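Local coordinates for glycosyl hydrolase (Rhizobium leguminosarum bv. trifolii, PDB 5NDX), which probably hydrolyses O-glycosidic bonds as a family 39 glycoside hydrolase, a bacterial orthologue of human alpha-L-iduronidase, at residues Y62-W75 / R115-Y127. The protein carries 2 engineered substitutions. Sequence-based numbering, arbitrary orientation.
Sequences YNLLSAKGGAGYDW and RWRDLVTATVDRY. Unlike the reference sequence in segment 62-75: Leu-65 (reference Val). With SO4 (sulfate ion), chain L.
The guanidinium of Arg-126 lies flat on the indole of Trp-75, centres 4.4 Å apart and planes 16° from parallel, with CD over the five-membered ring. An extended chain, CG anti to the backbone N (chi1 -176°), carries it there; Asp-79 forms a salt bridge with NH2, and NH1 and NH2 also bind a sulfate, probably from the crystallisation liquor. Leu-65 CD1 and Tyr-73 CB lie over the rim of the opposite indole face, while Ala-122 CB lies 3.8 Å from Trp-75 CZ2. With an alanine here in place of Trp-75, the Arg-126 guanidinium is likely to lose the surface it lies on, and a gap would probably open beside Ala-122 CB. Leu-119 splits its methyls: CD2 sits over the centre of the Tyr-62 ring, CD1 over the Tyr-73 face. Tyr-62 turns its edge, offset, to the Trp-116 face, planes at 88°, and Tyr-62 OH donates to Thr-123 OG1 (2.7 Å), which in turn donates to Leu-119 O. Water links Tyr-73 OH to Arg-115 O, and Arg-115 NH1 reaches Ala-71 O weakly at 3.4 Å. In this TIM-barrel domain, hairpin 66-67/73-74 follows barrel strand 55-58 and precedes helix 76-87; with its flanking residues it docks on helix 110-131, whose Trp-116 and Val-120 also pack against helix 155-171.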
loop_
_atom_site.group_PDB
_atom_site.type_symbol
_atom_site.label_atom_id
_atom_site.label_comp_id
_atom_site.label_asym_id
_atom_site.label_seq_id
_atom_site.Cartn_x
_atom_site.Cartn_y
_atom_site.Cartn_z
ATOM N N TYR A 62 -7.839 16.752 -11.146
ATOM C CA TYR A 62 -8.506 17.951 -11.719
ATOM C C TYR A 62 -9.347 17.695 -12.995
ATOM O O TYR A 62 -10.187 18.532 -13.331
ATOM C CB TYR A 62 -7.498 19.072 -11.952
ATOM C CG TYR A 62 -7.030 19.818 -10.700
ATOM C CD1 TYR A 62 -7.899 20.086 -9.639
ATOM C CD2 TYR A 62 -5.710 20.270 -10.590
ATOM C CE1 TYR A 62 -7.499 20.820 -8.521
ATOM C CE2 TYR A 62 -5.284 20.986 -9.470
ATOM C CZ TYR A 62 -6.194 21.268 -8.439
ATOM O OH TYR A 62 -5.837 22.020 -7.343
ATOM N N ASN A 63 -9.194 16.540 -13.660
ATOM C CA ASN A 63 -10.157 16.142 -14.715
ATOM C C ASN A 63 -11.529 15.874 -14.156
ATOM O O ASN A 63 -12.459 15.818 -14.909
ATOM C CB ASN A 63 -9.696 14.914 -15.512
ATOM C CG ASN A 63 -8.513 15.220 -16.418
ATOM O OD1 ASN A 63 -8.127 16.369 -16.611
ATOM N ND2 ASN A 63 -7.932 14.188 -16.961
ATOM N N LEU A 64 -11.654 15.691 -12.845
ATOM C CA LEU A 64 -12.951 15.588 -12.213
ATOM C C LEU A 64 -13.694 16.940 -12.149
ATOM O O LEU A 64 -14.897 16.951 -11.943
ATOM C CB LEU A 64 -12.827 15.018 -10.787
ATOM C CG LEU A 64 -12.301 13.572 -10.719
ATOM C CD1 LEU A 64 -12.226 13.062 -9.292
ATOM C CD2 LEU A 64 -13.110 12.619 -11.619
ATOM N N LEU A 65 -12.981 18.050 -12.283
ATOM C CA LEU A 65 -13.611 19.367 -12.265
ATOM C C LEU A 65 -14.099 19.729 -13.659
ATOM O O LEU A 65 -13.601 19.230 -14.646
ATOM C CB LEU A 65 -12.614 20.423 -11.799
ATOM C CG LEU A 65 -12.101 20.360 -10.357
ATOM C CD1 LEU A 65 -11.304 21.607 -10.079
ATOM C CD2 LEU A 65 -13.226 20.203 -9.362
ATOM N N SER A 66 -15.072 20.617 -13.726
ATOM C CA SER A 66 -15.410 21.253 -15.009
ATOM C C SER A 66 -15.713 22.734 -14.764
ATOM O O SER A 66 -16.079 23.128 -13.641
ATOM C CB SER A 66 -16.556 20.507 -15.721
ATOM O OG SER A 66 -17.667 20.482 -14.864
ATOM N N ALA A 67 -15.450 23.550 -15.786
ATOM C CA ALA A 67 -15.706 25.005 -15.726
ATOM C C ALA A 67 -17.190 25.210 -15.635
ATOM O O ALA A 67 -17.924 24.686 -16.465
ATOM C CB ALA A 67 -15.199 25.712 -16.970
ATOM N N LYS A 68 -17.621 25.933 -14.608
ATOM C CA LYS A 68 -18.913 26.601 -14.626
ATOM C C LYS A 68 -18.586 28.048 -15.027
ATOM O O LYS A 68 -17.972 28.778 -14.231
ATOM C CB LYS A 68 -19.638 26.503 -13.266
ATOM C CG LYS A 68 -20.451 25.210 -13.108
ATOM C CD LYS A 68 -21.699 25.346 -12.226
ATOM C CE LYS A 68 -21.413 25.096 -10.754
ATOM N NZ LYS A 68 -20.420 26.065 -10.217
ATOM N N GLY A 69 -18.941 28.422 -16.271
ATOM C CA GLY A 69 -18.756 29.782 -16.802
ATOM C C GLY A 69 -18.827 30.819 -15.691
ATOM O O GLY A 69 -19.827 30.902 -14.967
ATOM N N GLY A 70 -17.747 31.575 -15.530
ATOM C CA GLY A 70 -17.574 32.491 -14.401
ATOM C C GLY A 70 -16.154 32.351 -13.893
ATOM O O GLY A 70 -15.239 32.024 -14.664
ATOM N N ALA A 71 -15.970 32.596 -12.596
ATOM C CA ALA A 71 -14.682 32.344 -11.910
ATOM C C ALA A 71 -14.363 30.835 -11.796
ATOM O O ALA A 71 -13.226 30.387 -12.061
ATOM C CB ALA A 71 -14.705 32.971 -10.510
ATOM N N GLY A 72 -15.400 30.071 -11.443
ATOM C CA GLY A 72 -15.242 28.801 -10.755
ATOM C C GLY A 72 -15.654 27.541 -11.490
ATOM O O GLY A 72 -15.806 27.513 -12.713
ATOM N N TYR A 73 -15.842 26.492 -10.702
ATOM C CA TYR A 73 -15.858 25.136 -11.211
ATOM C C TYR A 73 -16.987 24.382 -10.608
ATOM O O TYR A 73 -17.502 24.768 -9.572
ATOM C CB TYR A 73 -14.555 24.465 -10.836
ATOM C CG TYR A 73 -13.350 25.127 -11.422
ATOM C CD1 TYR A 73 -12.936 24.831 -12.714
ATOM C CD2 TYR A 73 -12.643 26.078 -10.697
ATOM C CE1 TYR A 73 -11.814 25.428 -13.263
ATOM C CE2 TYR A 73 -11.542 26.699 -11.235
ATOM C CZ TYR A 73 -11.123 26.365 -12.518
ATOM O OH TYR A 73 -10.005 26.975 -13.041
ATOM N N ASP A 74 -17.405 23.325 -11.272
ATOM C CA ASP A 74 -18.265 22.345 -10.630
ATOM C C ASP A 74 -17.320 21.373 -9.878
ATOM O O ASP A 74 -16.611 20.621 -10.514
ATOM C CB ASP A 74 -19.099 21.594 -11.674
ATOM C CG ASP A 74 -20.069 20.587 -11.050
ATOM O OD1 ASP A 74 -20.026 20.307 -9.835
ATOM O OD2 ASP A 74 -20.922 20.059 -11.782
ATOM N N TRP A 75 -17.371 21.397 -8.540
ATOM C CA TRP A 75 -16.517 20.582 -7.671
ATOM C C TRP A 75 -17.137 19.231 -7.280
ATOM O O TRP A 75 -16.526 18.483 -6.496
ATOM C CB TRP A 75 -16.187 21.335 -6.355
ATOM C CG TRP A 75 -15.450 22.571 -6.572
ATOM C CD1 TRP A 75 -16.004 23.800 -6.872
ATOM C CD2 TRP A 75 -14.027 22.773 -6.546
ATOM N NE1 TRP A 75 -15.018 24.735 -7.008
ATOM C CE2 TRP A 75 -13.798 24.142 -6.826
ATOM C CE3 TRP A 75 -12.926 21.939 -6.337
ATOM C CZ2 TRP A 75 -12.509 24.693 -6.893
ATOM C CZ3 TRP A 75 -11.644 22.489 -6.394
ATOM C CH2 TRP A 75 -11.447 23.866 -6.661
ATOM N N ARG A 115 -4.429 31.864 -13.375
ATOM C CA ARG A 115 -5.652 31.092 -13.266
ATOM C C ARG A 115 -5.390 29.691 -12.576
ATOM O O ARG A 115 -6.175 29.249 -11.732
ATOM C CB ARG A 115 -6.243 30.945 -14.670
ATOM C CG ARG A 115 -7.609 30.288 -14.762
ATOM C CD ARG A 115 -8.398 30.624 -16.048
ATOM N NE ARG A 115 -9.682 29.883 -16.091
ATOM C CZ ARG A 115 -10.739 30.088 -15.272
ATOM N NH1 ARG A 115 -10.725 31.028 -14.318
ATOM N NH2 ARG A 115 -11.843 29.345 -15.393
ATOM N N TRP A 116 -4.274 29.048 -12.927
ATOM C CA TRP A 116 -3.824 27.806 -12.298
ATOM C C TRP A 116 -3.539 28.014 -10.811
ATOM O O TRP A 116 -4.042 27.256 -9.983
ATOM C CB TRP A 116 -2.586 27.213 -12.991
ATOM C CG TRP A 116 -2.264 25.853 -12.465
ATOM C CD1 TRP A 116 -1.349 25.539 -11.497
ATOM C CD2 TRP A 116 -2.886 24.623 -12.851
ATOM N NE1 TRP A 116 -1.344 24.186 -11.276
ATOM C CE2 TRP A 116 -2.290 23.596 -12.077
ATOM C CE3 TRP A 116 -3.896 24.286 -13.760
ATOM C CZ2 TRP A 116 -2.668 22.242 -12.201
ATOM C CZ3 TRP A 116 -4.260 22.931 -13.902
ATOM C CH2 TRP A 116 -3.637 21.928 -13.128
ATOM N N ARG A 117 -2.775 29.061 -10.487
ATOM C CA ARG A 117 -2.557 29.470 -9.103
ATOM C C ARG A 117 -3.892 29.579 -8.359
ATOM O O ARG A 117 -4.053 29.058 -7.221
ATOM C CB ARG A 117 -1.766 30.768 -9.027
ATOM C CG ARG A 117 -1.568 31.326 -7.612
ATOM C CD ARG A 117 -1.428 32.864 -7.601
ATOM N NE ARG A 117 -2.601 33.550 -8.165
ATOM C CZ ARG A 117 -2.606 34.802 -8.680
ATOM N NH1 ARG A 117 -1.507 35.559 -8.711
ATOM N NH2 ARG A 117 -3.722 35.307 -9.194
ATOM N N ASP A 118 -4.860 30.205 -9.008
ATOM C CA ASP A 118 -6.147 30.430 -8.357
ATOM C C ASP A 118 -6.920 29.125 -8.167
ATOM O O ASP A 118 -7.607 28.987 -7.186
ATOM C CB ASP A 118 -6.998 31.432 -9.137
ATOM C CG ASP A 118 -6.427 32.869 -9.103
ATOM O OD1 ASP A 118 -5.569 33.212 -8.248
ATOM O OD2 ASP A 118 -6.876 33.654 -9.947
ATOM N N LEU A 119 -6.812 28.197 -9.116
ATOM C CA LEU A 119 -7.400 26.854 -8.976
ATOM C C LEU A 119 -6.834 26.112 -7.727
ATOM O O LEU A 119 -7.578 25.605 -6.890
ATOM C CB LEU A 119 -7.176 26.069 -10.263
ATOM C CG LEU A 119 -7.435 24.570 -10.174
ATOM C CD1 LEU A 119 -8.887 24.321 -9.796
ATOM C CD2 LEU A 119 -7.062 23.946 -11.497
ATOM N N VAL A 120 -5.516 26.166 -7.564
ATOM C CA VAL A 120 -4.841 25.522 -6.440
ATOM C C VAL A 120 -5.319 26.164 -5.139
ATOM O O VAL A 120 -5.710 25.480 -4.167
ATOM C CB VAL A 120 -3.301 25.553 -6.625
ATOM C CG1 VAL A 120 -2.576 25.028 -5.387
ATOM C CG2 VAL A 120 -2.898 24.730 -7.846
ATOM N N THR A 121 -5.340 27.489 -5.118
ATOM C CA THR A 121 -5.836 28.217 -3.951
ATOM C C THR A 121 -7.273 27.843 -3.643
ATOM O O THR A 121 -7.581 27.541 -2.493
ATOM C CB THR A 121 -5.695 29.761 -4.153
ATOM O OG1 THR A 121 -4.298 30.084 -4.194
ATOM C CG2 THR A 121 -6.329 30.525 -2.998
ATOM N N ALA A 122 -8.141 27.835 -4.659
ATOM C CA ALA A 122 -9.541 27.462 -4.442
ATOM C C ALA A 122 -9.706 26.000 -3.886
ATOM O O ALA A 122 -10.601 25.717 -3.044
ATOM C CB ALA A 122 -10.341 27.649 -5.734
ATOM N N THR A 123 -8.828 25.113 -4.330
ATOM C CA THR A 123 -8.838 23.710 -3.899
ATOM C C THR A 123 -8.578 23.619 -2.416
ATOM O O THR A 123 -9.353 23.022 -1.658
ATOM C CB THR A 123 -7.761 22.903 -4.649
ATOM O OG1 THR A 123 -7.934 23.048 -6.057
ATOM C CG2 THR A 123 -7.824 21.434 -4.283
ATOM N N VAL A 124 -7.493 24.261 -2.008
ATOM C CA VAL A 124 -7.066 24.274 -0.644
ATOM C C VAL A 124 -8.095 24.982 0.244
ATOM O O VAL A 124 -8.436 24.525 1.347
ATOM C CB VAL A 124 -5.660 24.891 -0.581
ATOM C CG1 VAL A 124 -5.355 25.391 0.809
ATOM C CG2 VAL A 124 -4.673 23.793 -0.956
ATOM N N ASP A 125 -8.619 26.085 -0.261
ATOM C CA ASP A 125 -9.700 26.766 0.439
ATOM C C ASP A 125 -10.944 25.889 0.642
ATOM O O ASP A 125 -11.465 25.778 1.725
ATOM C CB ASP A 125 -10.089 28.044 -0.303
ATOM C CG ASP A 125 -11.086 28.851 0.476
ATOM O OD1 ASP A 125 -10.655 29.459 1.462
ATOM O OD2 ASP A 125 -12.287 28.795 0.138
ATOM N N ARG A 126 -11.399 25.239 -0.402
ATOM C CA ARG A 126 -12.564 24.405 -0.279
ATOM C C ARG A 126 -12.372 23.186 0.660
ATOM O O ARG A 126 -13.255 22.902 1.496
ATOM C CB ARG A 126 -12.967 23.934 -1.636
ATOM C CG ARG A 126 -14.236 23.124 -1.637
ATOM C CD ARG A 126 -14.532 22.720 -3.064
ATOM N NE ARG A 126 -15.800 22.006 -3.116
ATOM C CZ ARG A 126 -16.997 22.594 -3.072
ATOM N NH1 ARG A 126 -17.110 23.919 -2.974
ATOM N NH2 ARG A 126 -18.100 21.861 -3.106
ATOM N N TYR A 127 -11.248 22.472 0.534
ATOM C CA TYR A 127 -11.127 21.196 1.231
ATOM C C TYR A 127 -10.692 21.435 2.658
ATOM O O TYR A 127 -11.093 20.709 3.548
ATOM C CB TYR A 127 -10.321 20.144 0.405
ATOM C CG TYR A 127 -11.104 19.810 -0.834
ATOM C CD1 TYR A 127 -12.378 19.242 -0.735
ATOM C CD2 TYR A 127 -10.626 20.101 -2.098
ATOM C CE1 TYR A 127 -13.134 18.979 -1.876
ATOM C CE2 TYR A 127 -11.407 19.896 -3.227
ATOM C CZ TYR A 127 -12.654 19.332 -3.105
ATOM O OH TYR A 127 -13.408 19.121 -4.221
HETATM S S SO4 L . -20.603 24.728 -4.134
HETATM O O1 SO4 L . -20.866 23.311 -3.719
HETATM O O2 SO4 L . -19.927 25.433 -3.005
HETATM O O3 SO4 L . -19.734 24.820 -5.350
HETATM O O4 SO4 L . -21.920 25.374 -4.429
HETATM O O HOH W 1 -8.785 28.861 -11.895
#